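Local atomic coordinates of nitrite oxidoreductase subunit A (Kuenenia stuttgartiensis, PDB entry 7B04), a protein that belongs to the molybdopterin oxidoreductase family, resembles NarG, and holds two MD1 groups, a molybdenum atom and an iron/sulfur cluster. Residues E834-E839 with H1068-L1073; Y532-L537 with Y840-I845; P281-L286 with M538-Y543. One frame throughout, in Å; residues are numbered along the deposited sequence.

Contact 1: residues E834-E839 with H1068-L1073; sequences EPEIIE and HQLDSL
Glu836, in the first turn of helix 835-840, reaches across to Leu1070 and Ser1072 of the loop before strand 1075-1076. Its CB rests 3.9 Å from Leu1070 CD2, so the root of the acid sits on a methyl group. CG stands beside the backbone N, and the chain then bends (chi2 89°), swinging the carboxylate toward the serine. At the tip, OE1 accepts a weak hydrogen bond from Ser1072 OG at 2.9 Å, while OE2 stays 3.8 Å from Ser1072 OG. This weak bond is the polar link between the first turn of the helix and the loop. One residue on, Ile837 crosses Leu1070 at about a right angle, its CG1 and CD1 both lying 3.8 Å from Leu1070 CD1. Glu834, the N-cap residue, lays its CG 3.3 Å from Ser1072 O. The loop has further partners: Asp1071 is hydrogen-bonded to Thr640 and to the backbone N of Lys639, and Leu1070 O to His641. With Asp1071 OD2 5.8 Å from Glu836 OE2, the like charges may disfavour each other slightly. The contact therefore combines buried aliphatic packing with one weak, partly exposed hydroxyl-carboxylate bond.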
loop_
_atom_site.group_PDB
_atom_site.type_symbol
_atom_site.label_atom_id
_atom_site.label_comp_id
_atom_site.label_asym_id
_atom_site.label_seq_id
_atom_site.Cartn_x
_atom_site.Cartn_y
_atom_site.Cartn_z
ATOM N N GLU B 834 -18.524 14.141 -35.854
ATOM C CA GLU B 834 -17.570 13.523 -36.767
ATOM C C GLU B 834 -18.192 12.294 -37.430
ATOM O O GLU B 834 -18.964 11.568 -36.790
ATOM C CB GLU B 834 -16.289 13.139 -36.022
ATOM C CG GLU B 834 -15.399 14.329 -35.675
ATOM C CD GLU B 834 -15.829 15.033 -34.399
ATOM O OE1 GLU B 834 -16.754 14.536 -33.725
ATOM O OE2 GLU B 834 -15.240 16.086 -34.072
ATOM N N PRO B 835 -17.887 12.034 -38.710
ATOM C CA PRO B 835 -18.610 10.972 -39.439
ATOM C C PRO B 835 -18.531 9.597 -38.797
ATOM O O PRO B 835 -19.549 8.895 -38.739
ATOM C CB PRO B 835 -17.940 10.987 -40.822
ATOM C CG PRO B 835 -17.361 12.356 -40.951
ATOM C CD PRO B 835 -16.915 12.731 -39.569
ATOM N N GLU B 836 -17.354 9.185 -38.318
ATOM C CA GLU B 836 -17.234 7.857 -37.723
ATOM C C GLU B 836 -18.086 7.737 -36.466
ATOM O O GLU B 836 -18.665 6.678 -36.198
ATOM C CB GLU B 836 -15.771 7.552 -37.404
ATOM C CG GLU B 836 -14.844 7.581 -38.606
ATOM C CD GLU B 836 -14.264 8.960 -38.861
ATOM O OE1 GLU B 836 -14.573 9.888 -38.085
ATOM O OE2 GLU B 836 -13.497 9.113 -39.834
ATOM N N ILE B 837 -18.188 8.820 -35.695
ATOM C CA ILE B 837 -18.945 8.785 -34.448
ATOM C C ILE B 837 -20.433 8.595 -34.723
ATOM O O ILE B 837 -21.123 7.866 -33.999
ATOM C CB ILE B 837 -18.667 10.060 -33.631
ATOM C CG1 ILE B 837 -17.182 10.136 -33.269
ATOM C CG2 ILE B 837 -19.518 10.093 -32.376
ATOM C CD1 ILE B 837 -16.763 11.461 -32.683
ATOM N N ILE B 838 -20.953 9.241 -35.769
ATOM C CA ILE B 838 -22.365 9.081 -36.105
ATOM C C ILE B 838 -22.632 7.686 -36.656
ATOM O O ILE B 838 -23.672 7.081 -36.370
ATOM C CB ILE B 838 -22.803 10.177 -37.093
ATOM C CG1 ILE B 838 -22.627 11.561 -36.467
ATOM C CG2 ILE B 838 -24.248 9.969 -37.523
ATOM C CD1 ILE B 838 -22.797 12.699 -37.450
ATOM N N GLU B 839 -21.699 7.150 -37.448
ATOM C CA GLU B 839 -21.841 5.781 -37.934
ATOM C C GLU B 839 -21.819 4.775 -36.791
ATOM O O GLU B 839 -22.459 3.721 -36.878
ATOM C CB GLU B 839 -20.735 5.461 -38.941
ATOM C CG GLU B 839 -20.877 4.102 -39.612
ATOM C CD GLU B 839 -19.748 3.807 -40.581
ATOM O OE1 GLU B 839 -18.817 4.634 -40.681
ATOM O OE2 GLU B 839 -19.788 2.747 -41.241
ATOM N N HIS B 1068 -11.689 4.996 -30.277
ATOM C CA HIS B 1068 -10.368 5.456 -29.868
ATOM C C HIS B 1068 -9.380 5.505 -31.024
ATOM O O HIS B 1068 -8.195 5.772 -30.800
ATOM C CB HIS B 1068 -9.809 4.555 -28.764
ATOM C CG HIS B 1068 -10.638 4.529 -27.519
ATOM N ND1 HIS B 1068 -10.378 3.673 -26.470
ATOM C CD2 HIS B 1068 -11.723 5.251 -27.153
ATOM C CE1 HIS B 1068 -11.266 3.869 -25.512
ATOM N NE2 HIS B 1068 -12.095 4.820 -25.903
ATOM N N GLN B 1069 -9.834 5.255 -32.249
ATOM C CA GLN B 1069 -8.964 5.120 -33.411
ATOM C C GLN B 1069 -9.421 6.032 -34.543
ATOM O O GLN B 1069 -9.373 5.668 -35.721
ATOM C CB GLN B 1069 -8.885 3.663 -33.858
ATOM C CG GLN B 1069 -8.713 2.706 -32.684
ATOM C CD GLN B 1069 -8.375 1.294 -33.097
ATOM O OE1 GLN B 1069 -7.826 1.064 -34.167
ATOM N NE2 GLN B 1069 -8.710 0.335 -32.245
ATOM N N LEU B 1070 -9.849 7.244 -34.200
ATOM C CA LEU B 1070 -10.376 8.180 -35.180
ATOM C C LEU B 1070 -9.257 8.926 -35.898
ATOM O O LEU B 1070 -8.172 9.147 -35.351
ATOM C CB LEU B 1070 -11.292 9.206 -34.510
ATOM C CG LEU B 1070 -12.500 8.728 -33.711
ATOM C CD1 LEU B 1070 -13.402 9.906 -33.386
ATOM C CD2 LEU B 1070 -13.261 7.665 -34.477
ATOM N N ASP B 1071 -9.536 9.309 -37.144
ATOM C CA ASP B 1071 -8.628 10.123 -37.939
ATOM C C ASP B 1071 -9.047 11.587 -38.005
ATOM O O ASP B 1071 -8.268 12.414 -38.492
ATOM C CB ASP B 1071 -8.526 9.567 -39.366
ATOM C CG ASP B 1071 -7.725 8.284 -39.439
ATOM O OD1 ASP B 1071 -6.820 8.094 -38.599
ATOM O OD2 ASP B 1071 -7.996 7.469 -40.345
ATOM N N SER B 1072 -10.250 11.926 -37.537
ATOM C CA SER B 1072 -10.823 13.259 -37.706
ATOM C C SER B 1072 -11.195 13.909 -36.375
ATOM O O SER B 1072 -12.176 14.652 -36.297
ATOM C CB SER B 1072 -12.042 13.196 -38.626
ATOM O OG SER B 1072 -13.066 12.399 -38.056
ATOM N N LEU B 1073 -10.428 13.642 -35.320
ATOM C CA LEU B 1073 -10.700 14.183 -33.983
ATOM C C LEU B 1073 -9.805 15.392 -33.720
ATOM O O LEU B 1073 -8.665 15.260 -33.274
ATOM C CB LEU B 1073 -10.528 13.122 -32.902
ATOM C CG LEU B 1073 -10.958 13.672 -31.538
ATOM C CD1 LEU B 1073 -12.419 14.109 -31.571
ATOM C CD2 LEU B 1073 -10.719 12.670 -30.423
#

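Contact 2: residues Y532-L537 with Y840-I845. With MD1 (phosphoric acid 4-(2-amino-4-oxo-3,4,5,6,-tetrahydro-pteridin-6-yl)-2-hydroxy-3,4-dimercapto-but-3-en-yl ester guanylate ester), chain C.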
loop_
_atom_site.group_PDB
_atom_site.type_symbol
_atom_site.label_atom_id
_atom_site.label_comp_id
_atom_site.label_asym_id
_atom_site.label_seq_id
_atom_site.Cartn_x
_atom_site.Cartn_y
_atom_site.Cartn_z
ATOM N N TYR B 532 -13.460 0.146 -18.601
ATOM C CA TYR B 532 -14.556 -0.497 -19.310
ATOM C C TYR B 532 -14.644 0.067 -20.724
ATOM O O TYR B 532 -14.191 1.183 -20.998
ATOM C CB TYR B 532 -15.889 -0.310 -18.577
ATOM C CG TYR B 532 -15.978 -1.065 -17.270
ATOM C CD1 TYR B 532 -16.234 -2.431 -17.250
ATOM C CD2 TYR B 532 -15.806 -0.412 -16.059
ATOM C CE1 TYR B 532 -16.315 -3.123 -16.056
ATOM C CE2 TYR B 532 -15.885 -1.096 -14.863
ATOM C CZ TYR B 532 -16.139 -2.449 -14.865
ATOM O OH TYR B 532 -16.218 -3.125 -13.670
ATOM N N PHE B 533 -15.245 -0.727 -21.617
ATOM C CA PHE B 533 -15.213 -0.434 -23.048
ATOM C C PHE B 533 -15.762 0.953 -23.350
ATOM O O PHE B 533 -15.152 1.727 -24.097
ATOM C CB PHE B 533 -15.994 -1.497 -23.815
ATOM C CG PHE B 533 -15.887 -1.375 -25.304
ATOM C CD1 PHE B 533 -14.800 -1.904 -25.978
ATOM C CD2 PHE B 533 -16.875 -0.732 -26.033
ATOM C CE1 PHE B 533 -14.701 -1.797 -27.352
ATOM C CE2 PHE B 533 -16.781 -0.621 -27.406
ATOM C CZ PHE B 533 -15.693 -1.154 -28.067
ATOM N N HIS B 534 -16.902 1.295 -22.762
ATOM C CA HIS B 534 -17.581 2.546 -23.089
ATOM C C HIS B 534 -17.172 3.659 -22.143
ATOM O O HIS B 534 -17.964 4.544 -21.800
ATOM C CB HIS B 534 -19.093 2.330 -23.078
ATOM C CG HIS B 534 -19.566 1.419 -24.165
ATOM N ND1 HIS B 534 -19.592 1.795 -25.492
ATOM C CD2 HIS B 534 -20.010 0.141 -24.127
ATOM C CE1 HIS B 534 -20.039 0.790 -26.222
ATOM N NE2 HIS B 534 -20.300 -0.226 -25.418
ATOM N N ALA B 535 -15.922 3.599 -21.674
ATOM C CA ALA B 535 -15.374 4.690 -20.868
ATOM C C ALA B 535 -15.486 6.028 -21.596
ATOM O O ALA B 535 -15.769 7.063 -20.975
ATOM C CB ALA B 535 -13.913 4.385 -20.496
ATOM N N THR B 536 -15.289 6.013 -22.914
ATOM C CA THR B 536 -15.409 7.227 -23.721
ATOM C C THR B 536 -16.746 7.915 -23.501
ATOM O O THR B 536 -16.803 9.134 -23.291
ATOM C CB THR B 536 -15.252 6.878 -25.210
ATOM O OG1 THR B 536 -14.021 6.185 -25.423
ATOM C CG2 THR B 536 -15.253 8.147 -26.064
ATOM N N LEU B 537 -17.822 7.142 -23.525
ATOM C CA LEU B 537 -19.144 7.686 -23.249
ATOM C C LEU B 537 -19.260 8.127 -21.799
ATOM O O LEU B 537 -19.847 9.175 -21.500
ATOM C CB LEU B 537 -20.207 6.628 -23.550
ATOM C CG LEU B 537 -20.544 6.348 -25.002
ATOM C CD1 LEU B 537 -21.215 4.990 -25.060
ATOM C CD2 LEU B 537 -21.445 7.438 -25.543
ATOM N N TYR B 840 -21.105 5.087 -35.711
ATOM C CA TYR B 840 -21.049 4.212 -34.550
ATOM C C TYR B 840 -22.261 4.359 -33.641
ATOM O O TYR B 840 -22.471 3.506 -32.771
ATOM C CB TYR B 840 -19.768 4.484 -33.753
ATOM C CG TYR B 840 -18.498 4.180 -34.519
ATOM C CD1 TYR B 840 -18.511 3.326 -35.615
ATOM C CD2 TYR B 840 -17.288 4.758 -34.156
ATOM C CE1 TYR B 840 -17.356 3.050 -36.321
ATOM C CE2 TYR B 840 -16.126 4.488 -34.858
ATOM C CZ TYR B 840 -16.168 3.633 -35.940
ATOM O OH TYR B 840 -15.018 3.357 -36.643
ATOM N N GLY B 841 -23.048 5.418 -33.808
ATOM C CA GLY B 841 -24.226 5.619 -32.991
ATOM C C GLY B 841 -23.959 6.305 -31.677
ATOM O O GLY B 841 -24.782 6.202 -30.760
ATOM N N GLU B 842 -22.836 7.007 -31.556
ATOM C CA GLU B 842 -22.424 7.638 -30.311
ATOM C C GLU B 842 -22.259 9.145 -30.477
ATOM O O GLU B 842 -21.492 9.774 -29.746
ATOM C CB GLU B 842 -21.128 7.004 -29.808
ATOM C CG GLU B 842 -21.309 5.949 -28.726
ATOM C CD GLU B 842 -20.145 4.976 -28.670
ATOM O OE1 GLU B 842 -19.893 4.292 -29.685
ATOM O OE2 GLU B 842 -19.467 4.909 -27.624
ATOM N N ASN B 843 -22.961 9.734 -31.450
ATOM C CA ASN B 843 -22.957 11.189 -31.578
ATOM C C ASN B 843 -23.515 11.850 -30.323
ATOM O O ASN B 843 -22.991 12.872 -29.864
ATOM C CB ASN B 843 -23.748 11.615 -32.816
ATOM C CG ASN B 843 -25.148 11.033 -32.850
ATOM O OD1 ASN B 843 -25.579 10.361 -31.914
ATOM N ND2 ASN B 843 -25.868 11.293 -33.935
ATOM N N PHE B 844 -24.573 11.281 -29.758
ATOM C CA PHE B 844 -25.095 11.706 -28.471
ATOM C C PHE B 844 -24.388 10.960 -27.346
ATOM O O PHE B 844 -23.840 9.872 -27.537
ATOM C CB PHE B 844 -26.599 11.450 -28.380
ATOM C CG PHE B 844 -27.434 12.426 -29.153
ATOM C CD1 PHE B 844 -27.754 13.659 -28.614
ATOM C CD2 PHE B 844 -27.907 12.105 -30.413
ATOM C CE1 PHE B 844 -28.527 14.558 -29.319
ATOM C CE2 PHE B 844 -28.681 13.000 -31.124
ATOM C CZ PHE B 844 -28.991 14.227 -30.576
ATOM N N ILE B 845 -24.409 11.560 -26.157
ATOM C CA ILE B 845 -23.928 10.879 -24.959
ATOM C C ILE B 845 -25.014 9.882 -24.563
ATOM O O ILE B 845 -26.021 10.245 -23.954
ATOM C CB ILE B 845 -23.605 11.858 -23.828
ATOM C CG1 ILE B 845 -22.457 12.780 -24.246
ATOM C CG2 ILE B 845 -23.241 11.106 -22.559
ATOM C CD1 ILE B 845 -22.231 13.944 -23.310
HETATM P PB MD1 C . -8.134 3.842 -9.687
HETATM O O3B MD1 C . -8.638 2.436 -10.380
HETATM O O1B MD1 C . -8.751 3.980 -8.316
HETATM O O2B MD1 C . -8.560 5.005 -10.549
HETATM O O3A MD1 C . -6.488 3.808 -9.561
HETATM C C10 MD1 C . -5.684 3.860 -10.708
HETATM C C11 MD1 C . -4.380 4.639 -10.373
HETATM O O11 MD1 C . -4.048 4.275 -8.846
HETATM C C12 MD1 C . -3.447 4.378 -11.301
HETATM S S12 MD1 C . -3.966 4.189 -13.031
HETATM C C13 MD1 C . -1.915 4.261 -11.081
HETATM S S13 MD1 C . -0.923 3.913 -12.560
HETATM C C14 MD1 C . -1.222 4.342 -9.824
HETATM N N15 MD1 C . -1.712 3.042 -9.021
HETATM C C16 MD1 C . -1.420 3.102 -7.648
HETATM C C15 MD1 C . -0.961 1.914 -6.880
HETATM O O14 MD1 C . -0.820 0.869 -7.422
HETATM N N17 MD1 C . -0.679 2.054 -5.426
HETATM C C17 MD1 C . -0.865 3.419 -4.723
HETATM N N16 MD1 C . -0.586 3.546 -3.305
HETATM N N18 MD1 C . -1.334 4.626 -5.501
HETATM C C20 MD1 C . -1.609 4.509 -6.910
HETATM N N8 MD1 C . -2.052 5.601 -7.681
HETATM C C7 MD1 C . -1.295 5.657 -9.095
HETATM P PA MD1 C . -9.504 1.266 -9.605
HETATM O O1A MD1 C . -9.389 -0.010 -10.401
HETATM O O2A MD1 C . -8.923 1.071 -8.226
HETATM O "O5'" MD1 C . -11.097 1.669 -9.472
HETATM C "C5'" MD1 C . -11.509 2.477 -8.410
HETATM C "C4'" MD1 C . -12.931 2.057 -7.898
HETATM O "O4'" MD1 C . -13.983 2.016 -9.051
HETATM C "C1'" MD1 C . -14.750 0.694 -8.774
HETATM N N9 MD1 C . -15.434 0.182 -9.991
HETATM C C4 MD1 C . -16.473 0.845 -10.490
HETATM N N3 MD1 C . -17.154 2.101 -10.061
HETATM C C2 MD1 C . -18.295 2.609 -10.819
HETATM N N2 MD1 C . -18.957 3.832 -10.401
HETATM N N1 MD1 C . -18.764 1.896 -11.982
HETATM C C6 MD1 C . -18.106 0.691 -12.386
HETATM O O6 MD1 C . -18.484 0.102 -13.340
HETATM C C5 MD1 C . -16.909 0.164 -11.585
HETATM N N7 MD1 C . -16.133 -0.905 -11.739
HETATM C C8 MD1 C . -15.214 -0.906 -10.753
HETATM C "C2'" MD1 C . -13.806 -0.079 -8.414
HETATM O "O2'" MD1 C . -14.329 -1.239 -7.705
HETATM C "C3'" MD1 C . -12.902 0.877 -7.401
HETATM O "O3'" MD1 C . -13.503 0.902 -6.074
#
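Leu537 turns CG beside its backbone N (chi1 -76°), facing the Glu842 chain, whose CD continues nearly straight beyond CG (chi2 156°). The two side chains meet at about a right angle. Leu537 CD2 lies 3.5 Å from Glu842 CG, and CD1 is 3.8 Å from the carboxylate carbon CD, so the leucine fork packs against both the stem and the head of the acid. Glu842 OE2 also lies at the edge of the His534 ring, near its plane, 3.8 Å from ND1; ring and carboxylate planes are 68° apart. The charge of the acid is answered by Arg848, which forms a salt bridge with OE1 and probably stabilises the ionised form in this buried place. Phe533 CD2 covers one face of His534, 3.4 Å above the ring centre. Further along, Ile845 CG2 approaches Leu537 O at 4.0 Å, where the backbones come nearest. Gly841, in a Schellman motif at positive phi, ends helix 835-840 and lets the chain turn into this loop. At the other end of 532-537, Tyr532 OH donates a hydrogen bond of 2.9 Å to N7 of the guanine of MD1, which lies at the edge of the tyrosine ring. A type I turn from Tyr532 to Ala535, with His534 as N-cap, leads from that tyrosine into helix 535-541. The arrangement is consistent with the dinucleotide-binding type of fold in this family, in which segments following the strands of a parallel sheet, here 521-525, hold the guanine end of the cofactor.

Contact 3: residues P281-L286 with M538-Y543; sequences PFSHGL and MNRSYY
His284 lies nearly parallel to the ring of Tyr543 but offset from it, with little of one over the other: the centroids are 5.4 Å apart and the planes differ by 20°. The meeting is between the CD2-NE2 side of the imidazole and the phenol end, with His284 CD2 3.4 Å from Tyr543 CZ. The Tyr543 hydroxyl sits obliquely by the imidazole, its OH 3.1 Å from His284 NE2. His284 owes this placing to a chi1 of 54°, which sets CG between its backbone N and carbonyl carbon just after helix 280-283 ends. His280 and Phe811 also meet the imidazole, the latter edge to face. Ser283 CB lies over one face of Tyr543, 4.3 Å above the plane and toward the rim. Its hydroxyl turns to the other neighbour, with Ser283 OG 3.5 Å from Arg540 CG, and is weakly hydrogen-bonded to Gly279 O. Phe282 joins through its root alone, CB standing 4.1 Å from Arg540 CD while its ring turns off toward Ile837 and Leu1070. Beyond CD, Arg540 bends at chi3 (64°), and its guanidinium leaves this contact for two carbonyls: NH1 bonds Glu842 O and NH2 bonds Asn843 O. Only the aliphatic stem of the arginine is thus spent on helix 280-283. Both segments are buried, and Leu286 packs against Ser409 of the neighbouring subunit B. The chemistry is that of close packing by aromatic, methylene and hydroxyl groups, with the arginine's charge offset, probably, by the dipoles of the carbonyls it grips.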
loop_
_atom_site.group_PDB
_atom_site.type_symbol
_atom_site.label_atom_id
_atom_site.label_comp_id
_atom_site.label_asym_id
_atom_site.label_seq_id
_atom_site.Cartn_x
_atom_site.Cartn_y
_atom_site.Cartn_z
ATOM N N PRO B 281 -10.685 14.174 -24.892
ATOM C CA PRO B 281 -10.475 14.800 -26.209
ATOM C C PRO B 281 -11.767 15.146 -26.927
ATOM O O PRO B 281 -11.766 16.047 -27.776
ATOM C CB PRO B 281 -9.669 13.745 -26.981
ATOM C CG PRO B 281 -8.984 12.959 -25.926
ATOM C CD PRO B 281 -9.955 12.896 -24.784
ATOM N N PHE B 282 -12.869 14.461 -26.616
ATOM C CA PHE B 282 -14.149 14.772 -27.242
ATOM C C PHE B 282 -14.847 15.936 -26.548
ATOM O O PHE B 282 -15.458 16.780 -27.212
ATOM C CB PHE B 282 -15.053 13.538 -27.233
ATOM C CG PHE B 282 -14.530 12.394 -28.055
ATOM C CD1 PHE B 282 -14.715 12.368 -29.427
ATOM C CD2 PHE B 282 -13.860 11.342 -27.455
ATOM C CE1 PHE B 282 -14.237 11.314 -30.184
ATOM C CE2 PHE B 282 -13.379 10.287 -28.206
ATOM C CZ PHE B 282 -13.569 10.273 -29.572
ATOM N N SER B 283 -14.767 15.996 -25.216
ATOM C CA SER B 283 -15.537 16.985 -24.470
ATOM C C SER B 283 -14.842 18.342 -24.436
ATOM O O SER B 283 -15.491 19.377 -24.626
ATOM C CB SER B 283 -15.794 16.483 -23.048
ATOM O OG SER B 283 -16.591 15.311 -23.059
ATOM N N HIS B 284 -13.529 18.363 -24.195
ATOM C CA HIS B 284 -12.785 19.614 -24.148
ATOM C C HIS B 284 -11.515 19.618 -24.987
ATOM O O HIS B 284 -10.903 20.681 -25.130
ATOM C CB HIS B 284 -12.427 19.978 -22.701
ATOM C CG HIS B 284 -11.701 18.895 -21.967
ATOM N ND1 HIS B 284 -10.337 18.722 -22.056
ATOM C CD2 HIS B 284 -12.148 17.935 -21.124
ATOM C CE1 HIS B 284 -9.976 17.700 -21.302
ATOM N NE2 HIS B 284 -11.056 17.206 -20.724
ATOM N N GLY B 285 -11.100 18.481 -25.541
ATOM C CA GLY B 285 -9.976 18.462 -26.457
ATOM C C GLY B 285 -8.607 18.534 -25.823
ATOM O O GLY B 285 -7.643 18.898 -26.503
ATOM N N LEU B 286 -8.487 18.193 -24.545
ATOM C CA LEU B 286 -7.210 18.163 -23.851
ATOM C C LEU B 286 -6.929 16.740 -23.391
ATOM O O LEU B 286 -7.854 15.954 -23.164
ATOM C CB LEU B 286 -7.202 19.121 -22.654
ATOM C CG LEU B 286 -5.865 19.677 -22.163
ATOM C CD1 LEU B 286 -6.109 21.034 -21.556
ATOM C CD2 LEU B 286 -5.209 18.760 -21.143
ATOM N N MET B 538 -18.703 7.330 -20.889
ATOM C CA MET B 538 -18.777 7.640 -19.464
ATOM C C MET B 538 -18.093 8.965 -19.145
ATOM O O MET B 538 -18.637 9.793 -18.409
ATOM C CB MET B 538 -18.138 6.507 -18.661
ATOM C CG MET B 538 -19.119 5.480 -18.144
ATOM S SD MET B 538 -18.234 3.964 -17.708
ATOM C CE MET B 538 -19.235 3.304 -16.389
ATOM N N ASN B 539 -16.903 9.193 -19.704
ATOM C CA ASN B 539 -16.198 10.437 -19.417
ATOM C C ASN B 539 -16.951 11.628 -19.989
ATOM O O ASN B 539 -17.045 12.682 -19.347
ATOM C CB ASN B 539 -14.776 10.371 -19.964
ATOM C CG ASN B 539 -13.997 9.210 -19.398
ATOM O OD1 ASN B 539 -13.582 8.323 -20.128
ATOM N ND2 ASN B 539 -13.802 9.207 -18.085
ATOM N N ARG B 540 -17.495 11.479 -21.197
ATOM C CA ARG B 540 -18.381 12.502 -21.732
ATOM C C ARG B 540 -19.587 12.691 -20.823
ATOM O O ARG B 540 -20.044 13.819 -20.604
ATOM C CB ARG B 540 -18.822 12.127 -23.145
ATOM C CG ARG B 540 -17.701 12.143 -24.165
ATOM C CD ARG B 540 -18.148 11.506 -25.467
ATOM N NE ARG B 540 -19.225 12.264 -26.096
ATOM C CZ ARG B 540 -19.963 11.816 -27.105
ATOM N NH1 ARG B 540 -19.743 10.607 -27.604
ATOM N NH2 ARG B 540 -20.922 12.576 -27.615
ATOM N N SER B 541 -20.116 11.589 -20.282
ATOM C CA SER B 541 -21.230 11.674 -19.346
ATOM C C SER B 541 -20.851 12.439 -18.083
ATOM O O SER B 541 -21.714 13.058 -17.451
ATOM C CB SER B 541 -21.715 10.265 -18.999
ATOM O OG SER B 541 -22.681 10.282 -17.966
ATOM N N TYR B 542 -19.575 12.401 -17.696
ATOM C CA TYR B 542 -19.121 13.021 -16.457
ATOM C C TYR B 542 -19.038 14.543 -16.519
ATOM O O TYR B 542 -18.780 15.168 -15.484
ATOM C CB TYR B 542 -17.758 12.444 -16.067
ATOM C CG TYR B 542 -17.815 10.978 -15.703
ATOM C CD1 TYR B 542 -18.999 10.402 -15.266
ATOM C CD2 TYR B 542 -16.691 10.169 -15.803
ATOM C CE1 TYR B 542 -19.063 9.065 -14.933
ATOM C CE2 TYR B 542 -16.745 8.828 -15.470
ATOM C CZ TYR B 542 -17.936 8.282 -15.037
ATOM O OH TYR B 542 -18.003 6.950 -14.704
ATOM N N TYR B 543 -19.250 15.159 -17.684
ATOM C CA TYR B 543 -19.297 16.614 -17.778
ATOM C C TYR B 543 -20.711 17.174 -17.836
ATOM O O TYR B 543 -20.896 18.365 -17.562
ATOM C CB TYR B 543 -18.524 17.117 -19.006
ATOM C CG TYR B 543 -17.025 17.253 -18.818
ATOM C CD1 TYR B 543 -16.290 16.270 -18.171
ATOM C CD2 TYR B 543 -16.346 18.377 -19.279
ATOM C CE1 TYR B 543 -14.919 16.394 -18.000
ATOM C CE2 TYR B 543 -14.977 18.511 -19.107
ATOM C CZ TYR B 543 -14.271 17.516 -18.464
ATOM O OH TYR B 543 -12.913 17.635 -18.286
#

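From the N terminus, 281-286 is the first segment, and contact 3 closes a loop of 251 residues on 538-543. Contact 2 starts inside that loop, at 532-537, and runs out to 840-845, so it crosses contact 3; both use helix 535-541. Contact 1 begins at 834-839, within the span of contact 2, and ends at 1068-1073, so these two cross as well, whereas contacts 3 and 1 follow in series. Helix 835-840 and its exit serve contacts 1 and 2, where Glu842 N probably bonds to Ile837 O. The Phe282 ring packs on Thr536, Ile837, Leu1070 and Leu1073, joining helices 280-283, 535-541 and 835-840 to the loop before strand 1075-1076.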